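Local atomic coordinates of botulinum neurotoxin type G (Clostridium botulinum, PDB entry 3MPP), a protein that binds the surface of its host's nerve cells through its receptor-binding domain and delivers its zinc metalloprotease light chain into the cytosol. Residues A[3-8]-A[201-206]; A[68-73]-A[145-150]; A[126-131]-A[158-163]; A[226-231]-A[422-427]. The protein carries 4 engineered substitutions. One frame throughout, in Å; residues are numbered along the deposited sequence.

Interaction 1 (A[3-8]-A[201-206]); sequences AILSLS and FNIFGR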
# COMPACT_ATOMS: atom_id res chain seq x y z
N ALA A 3 -17.14 10.65 -14.26
CA ALA A 3 -16.92 9.23 -14.52
C ALA A 3 -18.02 8.63 -15.40
O ALA A 3 -19.20 8.67 -15.06
CB ALA A 3 -16.81 8.47 -13.21
N ILE A 4 -17.60 8.06 -16.53
CA ILE A 4 -18.48 7.27 -17.39
C ILE A 4 -18.93 6.00 -16.68
O ILE A 4 -20.04 5.51 -16.89
CB ILE A 4 -17.74 6.82 -18.66
CG1 ILE A 4 -17.61 7.97 -19.66
CG2 ILE A 4 -18.44 5.65 -19.31
CD1 ILE A 4 -16.95 7.55 -20.95
N LEU A 5 -18.06 5.46 -15.83
CA LEU A 5 -18.32 4.21 -15.15
C LEU A 5 -17.47 4.17 -13.88
O LEU A 5 -16.30 4.56 -13.91
CB LEU A 5 -17.98 3.02 -16.06
CG LEU A 5 -17.87 1.62 -15.43
CD1 LEU A 5 -19.23 1.12 -14.97
CD2 LEU A 5 -17.25 0.64 -16.40
N SER A 6 -18.06 3.73 -12.78
CA SER A 6 -17.31 3.58 -11.53
C SER A 6 -17.83 2.37 -10.77
O SER A 6 -19.01 2.28 -10.45
CB SER A 6 -17.43 4.84 -10.67
OG SER A 6 -18.73 4.98 -10.13
N LEU A 7 -16.94 1.43 -10.48
CA LEU A 7 -17.34 0.22 -9.78
C LEU A 7 -17.27 0.46 -8.27
O LEU A 7 -16.26 0.93 -7.75
CB LEU A 7 -16.47 -0.98 -10.17
CG LEU A 7 -16.57 -1.43 -11.64
CD1 LEU A 7 -15.83 -2.75 -11.88
CD2 LEU A 7 -18.01 -1.55 -12.06
N SER A 8 -18.36 0.15 -7.59
CA SER A 8 -18.37 0.17 -6.13
C SER A 8 -19.04 -1.09 -5.63
O SER A 8 -20.00 -1.57 -6.23
CB SER A 8 -19.11 1.40 -5.61
OG SER A 8 -18.50 2.59 -6.07
N PHE A 201 -12.17 1.27 -9.44
CA PHE A 201 -12.10 1.32 -10.89
C PHE A 201 -13.05 2.38 -11.45
O PHE A 201 -14.24 2.40 -11.12
CB PHE A 201 -12.37 -0.04 -11.55
CG PHE A 201 -12.24 -0.00 -13.05
CD1 PHE A 201 -11.03 -0.32 -13.65
CD2 PHE A 201 -13.31 0.38 -13.85
CE1 PHE A 201 -10.90 -0.27 -15.03
CE2 PHE A 201 -13.18 0.43 -15.22
CZ PHE A 201 -11.98 0.11 -15.81
N ASN A 202 -12.51 3.26 -12.29
CA ASN A 202 -13.24 4.37 -12.88
C ASN A 202 -12.88 4.57 -14.33
O ASN A 202 -11.71 4.47 -14.70
CB ASN A 202 -12.92 5.68 -12.15
CG ASN A 202 -13.49 5.73 -10.76
OD1 ASN A 202 -12.77 5.50 -9.78
ND2 ASN A 202 -14.77 6.05 -10.65
N ILE A 203 -13.89 4.89 -15.14
CA ILE A 203 -13.68 5.30 -16.52
C ILE A 203 -14.09 6.75 -16.68
O ILE A 203 -15.13 7.16 -16.17
CB ILE A 203 -14.59 4.51 -17.47
CG1 ILE A 203 -14.42 3.00 -17.26
CG2 ILE A 203 -14.32 4.90 -18.91
CD1 ILE A 203 -13.36 2.40 -18.15
N PHE A 204 -13.29 7.53 -17.40
CA PHE A 204 -13.65 8.92 -17.71
C PHE A 204 -13.73 9.15 -19.21
O PHE A 204 -12.94 8.60 -19.98
CB PHE A 204 -12.67 9.90 -17.07
CG PHE A 204 -12.70 9.87 -15.57
CD1 PHE A 204 -13.61 10.64 -14.86
CD2 PHE A 204 -11.81 9.07 -14.86
CE1 PHE A 204 -13.63 10.62 -13.49
CE2 PHE A 204 -11.83 9.05 -13.48
CZ PHE A 204 -12.75 9.82 -12.79
N GLY A 205 -14.69 9.97 -19.63
CA GLY A 205 -14.93 10.21 -21.04
C GLY A 205 -14.04 11.28 -21.64
O GLY A 205 -14.29 11.74 -22.75
N ARG A 206 -13.01 11.67 -20.90
CA ARG A 206 -12.09 12.69 -21.37
C ARG A 206 -10.68 12.41 -20.88
O ARG A 206 -10.50 11.61 -19.96
CB ARG A 206 -12.55 14.08 -20.91
CG ARG A 206 -13.89 14.49 -21.50
CD ARG A 206 -14.56 15.59 -20.69
NE ARG A 206 -15.98 15.70 -21.02
CZ ARG A 206 -16.92 14.90 -20.53
NH1 ARG A 206 -16.59 13.93 -19.69
NH2 ARG A 206 -18.19 15.06 -20.88
O HOH W 1 -13.90 -0.72 -8.03
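Leu5 and Ile203 form a hydrogen-bonded pair in the antiparallel ladder of strands 5-8 and 201-204. Ile203 N donates to Leu5 O at 2.7 Å in a nearly straight bond (168°), and Leu7 N to Phe201 O at 2.9 Å. Towards the N-terminus the ladder is interrupted by a classic beta bulge, in which Ile4 and Leu5 both face Ile203. The Ile203 carbonyl thus receives two weak bonds, a short, bent one from Ile4 N (2.7 Å) and a long one from Leu5 N (3.4 Å). A water stands in for the second bond of the Leu7-Phe201 pair, donating to Leu7 O and accepting from Phe201 N.

One face carries Leu5, Leu7, Phe201 and Ile203. The side chains of Leu5 and Ile203 cross obliquely, Leu5 CB lying 3.8 Å from Ile203 CG1. With CG anti to its backbone N (chi1 166°), Leu5 brings CD2 to the edge of the Phe201 ring, 4.2 Å from CE2. At the bulge, Ile4 CD1 presses against Gly205 CA at 3.3 Å, tighter than usual for two carbons, and the buried Gly205 N has no polar partner.

Strand 195-204 runs between strands 3-10 and 67-74, its Asn202 and Phe204 bonding through the backbone to Asn70 and Ser68. Leu5, Leu7, Phe201 and Ile203 meanwhile pack on Ile182 and Phe184 of strand 181-187, in the second sheet of the N-terminal subdomain.

Interaction 2 (A[68-73]-A[145-150]); sequences SINFWV and SITITN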
# COMPACT_ATOMS: atom_id res chain seq x y z
N SER A 68 -9.90 8.28 -20.15
CA SER A 68 -8.95 7.96 -19.10
C SER A 68 -9.43 6.77 -18.31
O SER A 68 -10.63 6.60 -18.10
CB SER A 68 -8.77 9.16 -18.17
OG SER A 68 -8.46 10.34 -18.89
N ILE A 69 -8.48 5.95 -17.87
CA ILE A 69 -8.77 4.80 -17.03
C ILE A 69 -8.03 5.00 -15.72
O ILE A 69 -6.85 5.36 -15.72
CB ILE A 69 -8.24 3.50 -17.66
CG1 ILE A 69 -8.88 3.26 -19.03
CG2 ILE A 69 -8.50 2.31 -16.73
CD1 ILE A 69 -10.38 3.19 -18.98
N ASN A 70 -8.73 4.77 -14.60
CA ASN A 70 -8.14 4.92 -13.27
C ASN A 70 -8.58 3.78 -12.37
O ASN A 70 -9.76 3.41 -12.34
CB ASN A 70 -8.52 6.28 -12.66
CG ASN A 70 -8.15 6.40 -11.18
OD1 ASN A 70 -6.98 6.29 -10.78
ND2 ASN A 70 -9.16 6.67 -10.36
N PHE A 71 -7.62 3.18 -11.68
CA PHE A 71 -7.90 2.16 -10.69
C PHE A 71 -6.64 1.93 -9.87
O PHE A 71 -5.55 2.36 -10.25
CB PHE A 71 -8.36 0.85 -11.35
CG PHE A 71 -7.33 0.22 -12.22
CD1 PHE A 71 -6.47 -0.75 -11.72
CD2 PHE A 71 -7.21 0.58 -13.55
CE1 PHE A 71 -5.51 -1.34 -12.53
CE2 PHE A 71 -6.26 0.00 -14.37
CZ PHE A 71 -5.40 -0.96 -13.85
N TRP A 72 -6.80 1.27 -8.73
CA TRP A 72 -5.66 0.91 -7.90
C TRP A 72 -5.53 -0.59 -8.02
O TRP A 72 -6.53 -1.29 -8.23
CB TRP A 72 -5.91 1.28 -6.45
CG TRP A 72 -6.02 2.75 -6.18
CD1 TRP A 72 -6.90 3.64 -6.76
CD2 TRP A 72 -5.27 3.50 -5.22
NE1 TRP A 72 -6.71 4.90 -6.22
CE2 TRP A 72 -5.72 4.84 -5.28
CE3 TRP A 72 -4.24 3.18 -4.32
CZ2 TRP A 72 -5.18 5.85 -4.47
CZ3 TRP A 72 -3.71 4.18 -3.51
CH2 TRP A 72 -4.19 5.50 -3.60
N VAL A 73 -4.30 -1.09 -7.91
CA VAL A 73 -4.03 -2.51 -8.06
C VAL A 73 -3.09 -2.99 -6.95
O VAL A 73 -2.25 -2.22 -6.48
CB VAL A 73 -3.43 -2.81 -9.46
CG1 VAL A 73 -2.07 -2.14 -9.62
CG2 VAL A 73 -3.33 -4.31 -9.71
N SER A 145 -1.94 3.46 -7.14
CA SER A 145 -2.91 4.02 -8.06
C SER A 145 -2.31 4.11 -9.45
O SER A 145 -1.15 4.48 -9.61
CB SER A 145 -3.32 5.43 -7.60
OG SER A 145 -4.13 6.07 -8.58
N ILE A 146 -3.11 3.79 -10.46
CA ILE A 146 -2.66 3.99 -11.82
C ILE A 146 -3.72 4.75 -12.59
O ILE A 146 -4.91 4.55 -12.37
CB ILE A 146 -2.30 2.67 -12.54
CG1 ILE A 146 -1.84 2.96 -13.97
CG2 ILE A 146 -3.47 1.72 -12.52
CD1 ILE A 146 -1.11 1.81 -14.63
N THR A 147 -3.27 5.65 -13.45
CA THR A 147 -4.15 6.41 -14.31
C THR A 147 -3.56 6.43 -15.70
O THR A 147 -2.40 6.81 -15.90
CB THR A 147 -4.33 7.87 -13.82
OG1 THR A 147 -4.84 7.87 -12.48
CG2 THR A 147 -5.30 8.63 -14.72
N ILE A 148 -4.35 5.99 -16.67
CA ILE A 148 -3.94 6.02 -18.06
C ILE A 148 -4.83 7.00 -18.80
O ILE A 148 -6.05 6.91 -18.73
CB ILE A 148 -4.10 4.64 -18.74
CG1 ILE A 148 -3.30 3.56 -18.00
CG2 ILE A 148 -3.65 4.71 -20.18
CD1 ILE A 148 -4.12 2.77 -17.01
N THR A 149 -4.21 7.95 -19.50
CA THR A 149 -4.94 8.90 -20.32
C THR A 149 -4.48 8.74 -21.77
O THR A 149 -3.36 8.32 -22.03
CB THR A 149 -4.74 10.37 -19.87
OG1 THR A 149 -3.36 10.73 -19.98
CG2 THR A 149 -5.21 10.57 -18.44
N ASN A 150 -5.36 9.09 -22.70
CA ASN A 150 -5.04 9.00 -24.11
C ASN A 150 -5.77 10.10 -24.87
O ASN A 150 -6.95 10.35 -24.62
CB ASN A 150 -5.43 7.63 -24.67
CG ASN A 150 -5.00 7.44 -26.12
OD1 ASN A 150 -3.84 7.69 -26.47
ND2 ASN A 150 -5.92 7.00 -26.96
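Phe71 and Ile146 run alongside one another, their tips in the same direction, and meet ring to methyl. Ile146 CG2 sits over the middle of one face of the Phe71 ring, 3.6 Å from its centroid and 13° off the normal, a CH-pi contact. Both groups occupy the crowded position between backbone N and carbonyl carbon (Phe71 chi1 63°), which swings the ring across towards the neighbouring strand. On the same face Ile148 CD1 reaches Ile69 CB at 4.2 Å; Ile146 bears on Ile112, and Ile69 and Ile148 on Trp114, of strand 111-117.

The backbones beneath run antiparallel, with two hydrogen-bonded pairs. Ile69 N and Ile148 O are 2.8 Å apart, Ile148 N and Ile69 O 2.7 Å, and the Phe71-Ile146 pair is bonded in both directions too. All four bonds are close to straight, and Ile69 O also meets the CA-H of Thr147.

The other face is more polar. There Ser145 CB lies over the indole of Trp72, 3.6 Å from the centroid of its five-membered ring, while Trp72 NE1 bonds to Gln220 OE1 and Lys199 makes a cation-pi contact with the ring. Further along, Ser68 OG lies 3.3 Å from Thr149 CG2, its hydroxyl being hydrogen-bonded to Arg206 O and to the backbone N-H of Leu208, which can only donate.

The chemistry is that of a two-sided, buried ladder: one side is apolar and faces the opposing sheet, whereas on the other the buried Trp72 NE1 and Ser68 OG find their partners elsewhere in the chain.

Interaction 3 (A[126-131]-A[158-163]); sequences IFFEYS and IYINGS
Ile160 lays CG1 over the centre of one face of the Phe128 ring, 3.6 Å from the centroid and 13° off the normal, in a CH-pi contact. Its CD1 touches the same ring near CD2, also at 3.6 Å. A step back along the strands, Ile126 and Ile158 pass head to tail, Ile126 CG2 standing 3.9 Å from Ile158 CD1. That CD1 methyl continues to the main chain of Phe127, where it meets C at 3.7 Å. With CG anti to the backbone N (chi1 170°), Phe128 offers its ring face to Ile160.

Strands 126-129 and 158-160 approach to 8.0 Å and cross at -21°, too far apart to share a ladder: they belong to the two sheets of the lectin-like sandwich in the N-terminal subdomain, and the gap is bridged by side chains, Ile158 reaching as far as the opposite backbone. Strand 123-129 is the outermost strand of its sheet, bonded to strand 111-117 through Trp114 and Ile112.

Behind the first shell, Tyr139 meets the Phe128 ring edge-to-face and also touches Ile160, while Ile146 flanks Ile160. A type I' turn from Ile160 to Ser163 ends the strand, closed by Ile160 N to Ser163 O (2.8 Å) and Ser163 N to Ile160 O (3.1 Å).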
# COMPACT_ATOMS: atom_id res chain seq x y z
N ILE A 126 2.38 0.98 -23.90
CA ILE A 126 3.15 1.80 -22.99
C ILE A 126 3.06 1.08 -21.65
O ILE A 126 2.09 0.39 -21.39
CB ILE A 126 2.55 3.22 -22.91
CG1 ILE A 126 3.36 4.09 -21.96
CG2 ILE A 126 1.10 3.16 -22.48
CD1 ILE A 126 2.93 5.54 -21.97
N PHE A 127 4.08 1.23 -20.80
CA PHE A 127 4.12 0.47 -19.56
C PHE A 127 4.82 1.22 -18.43
O PHE A 127 5.55 2.19 -18.66
CB PHE A 127 4.82 -0.88 -19.79
CG PHE A 127 6.28 -0.75 -20.13
CD1 PHE A 127 7.23 -0.64 -19.12
CD2 PHE A 127 6.70 -0.73 -21.45
CE1 PHE A 127 8.56 -0.52 -19.42
CE2 PHE A 127 8.05 -0.62 -21.76
CZ PHE A 127 8.98 -0.51 -20.74
N PHE A 128 4.56 0.77 -17.21
CA PHE A 128 5.30 1.21 -16.03
C PHE A 128 6.00 -0.00 -15.44
O PHE A 128 5.37 -1.04 -15.23
CB PHE A 128 4.36 1.85 -15.00
CG PHE A 128 5.00 2.11 -13.66
CD1 PHE A 128 5.99 3.09 -13.53
CD2 PHE A 128 4.61 1.41 -12.53
CE1 PHE A 128 6.58 3.35 -12.29
CE2 PHE A 128 5.19 1.66 -11.30
CZ PHE A 128 6.18 2.64 -11.18
N GLU A 129 7.30 0.11 -15.18
CA GLU A 129 8.05 -0.98 -14.55
C GLU A 129 8.63 -0.53 -13.22
O GLU A 129 9.28 0.52 -13.17
CB GLU A 129 9.18 -1.45 -15.45
CG GLU A 129 10.08 -2.54 -14.81
CD GLU A 129 11.09 -3.13 -15.79
OE1 GLU A 129 10.74 -3.35 -16.96
OE2 GLU A 129 12.24 -3.39 -15.39
N TYR A 130 8.40 -1.29 -12.15
CA TYR A 130 9.06 -1.03 -10.87
C TYR A 130 10.14 -2.09 -10.62
O TYR A 130 10.06 -3.21 -11.13
CB TYR A 130 8.06 -0.98 -9.70
CG TYR A 130 7.12 -2.16 -9.64
CD1 TYR A 130 7.51 -3.36 -9.05
CD2 TYR A 130 5.84 -2.08 -10.18
CE1 TYR A 130 6.65 -4.45 -9.00
CE2 TYR A 130 4.99 -3.16 -10.14
CZ TYR A 130 5.40 -4.34 -9.55
OH TYR A 130 4.54 -5.42 -9.50
N SER A 131 11.15 -1.72 -9.84
CA SER A 131 12.28 -2.61 -9.58
C SER A 131 11.88 -3.85 -8.78
O SER A 131 10.97 -3.80 -7.95
CB SER A 131 13.38 -1.85 -8.82
OG SER A 131 14.46 -2.71 -8.50
N ILE A 158 0.83 7.39 -18.72
CA ILE A 158 0.62 6.59 -17.53
C ILE A 158 1.04 7.38 -16.31
O ILE A 158 2.19 7.82 -16.20
CB ILE A 158 1.42 5.27 -17.55
CG1 ILE A 158 0.96 4.37 -18.68
CG2 ILE A 158 1.28 4.54 -16.21
CD1 ILE A 158 1.52 2.97 -18.58
N TYR A 159 0.10 7.55 -15.39
CA TYR A 159 0.38 8.17 -14.11
C TYR A 159 0.41 7.09 -13.05
O TYR A 159 -0.44 6.21 -13.06
CB TYR A 159 -0.71 9.17 -13.77
CG TYR A 159 -0.80 10.33 -14.72
CD1 TYR A 159 -0.26 11.56 -14.38
CD2 TYR A 159 -1.42 10.20 -15.95
CE1 TYR A 159 -0.34 12.64 -15.24
CE2 TYR A 159 -1.50 11.27 -16.83
CZ TYR A 159 -0.96 12.48 -16.47
OH TYR A 159 -1.04 13.55 -17.33
N ILE A 160 1.36 7.17 -12.12
CA ILE A 160 1.40 6.24 -11.00
C ILE A 160 1.38 7.02 -9.70
O ILE A 160 2.22 7.91 -9.48
CB ILE A 160 2.66 5.36 -11.05
CG1 ILE A 160 2.66 4.49 -12.31
CG2 ILE A 160 2.76 4.50 -9.78
CD1 ILE A 160 1.63 3.36 -12.28
N ASN A 161 0.42 6.69 -8.84
CA ASN A 161 0.25 7.42 -7.58
C ASN A 161 0.21 8.93 -7.83
O ASN A 161 0.88 9.71 -7.14
CB ASN A 161 1.33 7.02 -6.58
CG ASN A 161 1.05 5.67 -5.92
OD1 ASN A 161 -0.07 5.16 -5.95
ND2 ASN A 161 2.08 5.08 -5.32
N GLY A 162 -0.58 9.32 -8.82
CA GLY A 162 -0.82 10.72 -9.10
C GLY A 162 0.25 11.44 -9.91
O GLY A 162 0.08 12.60 -10.27
N SER A 163 1.35 10.75 -10.20
CA SER A 163 2.48 11.40 -10.87
C SER A 163 2.74 10.81 -12.26
O SER A 163 2.72 9.59 -12.44
CB SER A 163 3.73 11.31 -9.99
OG SER A 163 4.90 11.61 -10.72

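Interaction 4 (A[226-231]-A[422-427]); sequences LKDFWG and FIPVDE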
# COMPACT_ATOMS: atom_id res chain seq x y z
N LEU A 226 -5.89 5.68 8.66
CA LEU A 226 -4.58 5.11 8.99
C LEU A 226 -4.46 3.80 8.22
O LEU A 226 -5.39 2.99 8.20
CB LEU A 226 -4.45 4.87 10.50
CG LEU A 226 -4.35 6.13 11.36
CD1 LEU A 226 -4.39 5.78 12.86
CD2 LEU A 226 -3.07 6.86 11.04
N LYS A 227 -3.32 3.58 7.58
CA LYS A 227 -3.15 2.39 6.78
C LYS A 227 -1.96 1.57 7.25
O LYS A 227 -1.10 2.08 7.96
CB LYS A 227 -2.95 2.81 5.32
CG LYS A 227 -4.29 3.16 4.66
CD LYS A 227 -4.12 4.20 3.59
CE LYS A 227 -5.48 4.86 3.31
NZ LYS A 227 -5.32 6.30 3.01
N ASP A 228 -1.92 0.31 6.81
CA ASP A 228 -0.74 -0.54 7.03
C ASP A 228 0.23 -0.45 5.85
O ASP A 228 0.01 0.30 4.89
CB ASP A 228 -1.15 -2.00 7.35
CG ASP A 228 -1.83 -2.73 6.17
OD1 ASP A 228 -1.71 -2.28 5.02
OD2 ASP A 228 -2.47 -3.77 6.41
N PHE A 229 1.35 -1.17 5.96
CA PHE A 229 2.42 -1.17 4.98
C PHE A 229 1.89 -1.52 3.58
O PHE A 229 2.42 -1.06 2.57
CB PHE A 229 3.43 -2.22 5.45
CG PHE A 229 4.69 -2.32 4.63
CD1 PHE A 229 5.75 -1.45 4.83
CD2 PHE A 229 4.85 -3.36 3.73
CE1 PHE A 229 6.93 -1.59 4.13
CE2 PHE A 229 6.03 -3.51 3.00
CZ PHE A 229 7.07 -2.62 3.21
N TRP A 230 0.86 -2.37 3.52
CA TRP A 230 0.32 -2.81 2.22
C TRP A 230 -0.69 -1.80 1.64
O TRP A 230 -1.07 -1.90 0.47
CB TRP A 230 -0.32 -4.20 2.35
CG TRP A 230 0.58 -5.19 3.02
CD1 TRP A 230 0.35 -5.85 4.19
CD2 TRP A 230 1.87 -5.63 2.56
NE1 TRP A 230 1.41 -6.68 4.49
CE2 TRP A 230 2.36 -6.56 3.50
CE3 TRP A 230 2.66 -5.33 1.45
CZ2 TRP A 230 3.60 -7.19 3.37
CZ3 TRP A 230 3.90 -5.96 1.31
CH2 TRP A 230 4.35 -6.88 2.27
N GLY A 231 -1.13 -0.86 2.46
CA GLY A 231 -2.11 0.14 2.04
C GLY A 231 -3.55 -0.16 2.42
O GLY A 231 -4.46 0.51 1.94
N PHE A 422 3.17 -0.20 9.83
CA PHE A 422 2.89 -1.47 10.47
C PHE A 422 2.71 -2.57 9.41
O PHE A 422 1.92 -2.41 8.46
CB PHE A 422 1.64 -1.35 11.33
CG PHE A 422 1.83 -0.48 12.58
CD1 PHE A 422 2.28 -1.03 13.78
CD2 PHE A 422 1.56 0.89 12.54
CE1 PHE A 422 2.45 -0.24 14.92
CE2 PHE A 422 1.73 1.69 13.68
CZ PHE A 422 2.18 1.12 14.87
N ILE A 423 3.42 -3.67 9.57
CA ILE A 423 3.44 -4.74 8.57
C ILE A 423 2.79 -6.03 9.09
O ILE A 423 3.38 -6.73 9.91
CB ILE A 423 4.89 -5.09 8.12
CG1 ILE A 423 5.70 -3.82 7.84
CG2 ILE A 423 4.87 -5.99 6.89
CD1 ILE A 423 7.13 -4.14 7.29
N PRO A 424 1.57 -6.34 8.64
CA PRO A 424 0.99 -7.65 8.93
C PRO A 424 1.50 -8.70 7.95
O PRO A 424 1.82 -8.37 6.81
CB PRO A 424 -0.51 -7.45 8.69
CG PRO A 424 -0.60 -6.26 7.72
CD PRO A 424 0.73 -5.54 7.71
N VAL A 425 1.54 -9.96 8.39
CA VAL A 425 1.84 -11.07 7.49
C VAL A 425 0.74 -11.15 6.45
O VAL A 425 -0.44 -11.21 6.80
CB VAL A 425 1.90 -12.42 8.23
CG1 VAL A 425 2.18 -13.54 7.23
CG2 VAL A 425 2.96 -12.40 9.33
N ASP A 426 1.11 -11.15 5.17
CA ASP A 426 0.13 -11.08 4.09
C ASP A 426 0.43 -12.21 3.11
O ASP A 426 1.60 -12.52 2.90
CB ASP A 426 0.25 -9.72 3.38
CG ASP A 426 -0.79 -9.52 2.29
OD1 ASP A 426 -1.95 -9.17 2.62
OD2 ASP A 426 -0.45 -9.70 1.11
N GLU A 427 -0.60 -12.80 2.52
CA GLU A 427 -0.38 -13.92 1.59
C GLU A 427 0.42 -13.55 0.36
O GLU A 427 1.04 -14.42 -0.25
CB GLU A 427 -1.72 -14.57 1.15
CG GLU A 427 -2.56 -13.70 0.25
CD GLU A 427 -3.73 -14.46 -0.37
OE1 GLU A 427 -3.70 -15.70 -0.37
OE2 GLU A 427 -4.66 -13.81 -0.87
O HOH W 2 1.45 1.75 8.45
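Trp230 turns the edge of its indole to Pro424 O, and the NE1 bond is 2.9 Å long, nearly straight (173°) and only 2° out of the ring plane. Both faces of the indole are covered: Asp426 CB lies 3.3 Å above the ring plane on one, towards the rim, and Phe229 CD2 lies over the other. Pro424 runs antiparallel to the indole, its CD 3.6 Å from Trp230 CD1.

Phe229 and Ile423 instead extend together in one direction. Ile423 CD1 stands over the centre of the Phe229 ring, 4.0 Å from its centroid, a CH-pi contact; Phe229 CG anti to the backbone N (chi1 -176°) places the ring there. Below them, Phe229 N bonds to Phe422 O at 2.8 Å, and a water links Lys227 O to Phe422 N. Perpendicular to Pro424, Asp228 sets OD2 3.4 Å from Pro424 CG, while its OD1 takes a hydrogen bond from Asn232 N and a weak one from Trp230 N.

The other carboxylate looks across the subdomain boundary: Asp426 OD2 forms a salt bridge with Arg74 and is bonded by Asn141, while Lys142 makes a cation-pi contact with Phe229. A type I turn from Asp228 to Gly231 packs against the end of strand 420-423, joining the start and finish of the beta-trefoil C-terminal subdomain where it abuts the N-terminal one.

Overall arrangement
Interactions 1 and 2 share one sheet of the N-terminal subdomain, where strands 195-204 and 67-74 are neighbours and Ile203 packs on Ile69. Interaction 1 is the more peripheral, partly buried and irregular; interaction 2 is wholly buried and regular. Interaction 3 touches interaction 2 through Thr147 O and Tyr159 N, but spans the two sheets by apolar packing alone, whereas the first two are backbone ladders. Interaction 4 belongs to the C-terminal subdomain, its centre about 7 Å from that of the chain; it too is buried, but combines aromatic packing with one backbone and one side-chain hydrogen bond, and approaches interaction 2 to about 7 Å between nearest atoms without touching.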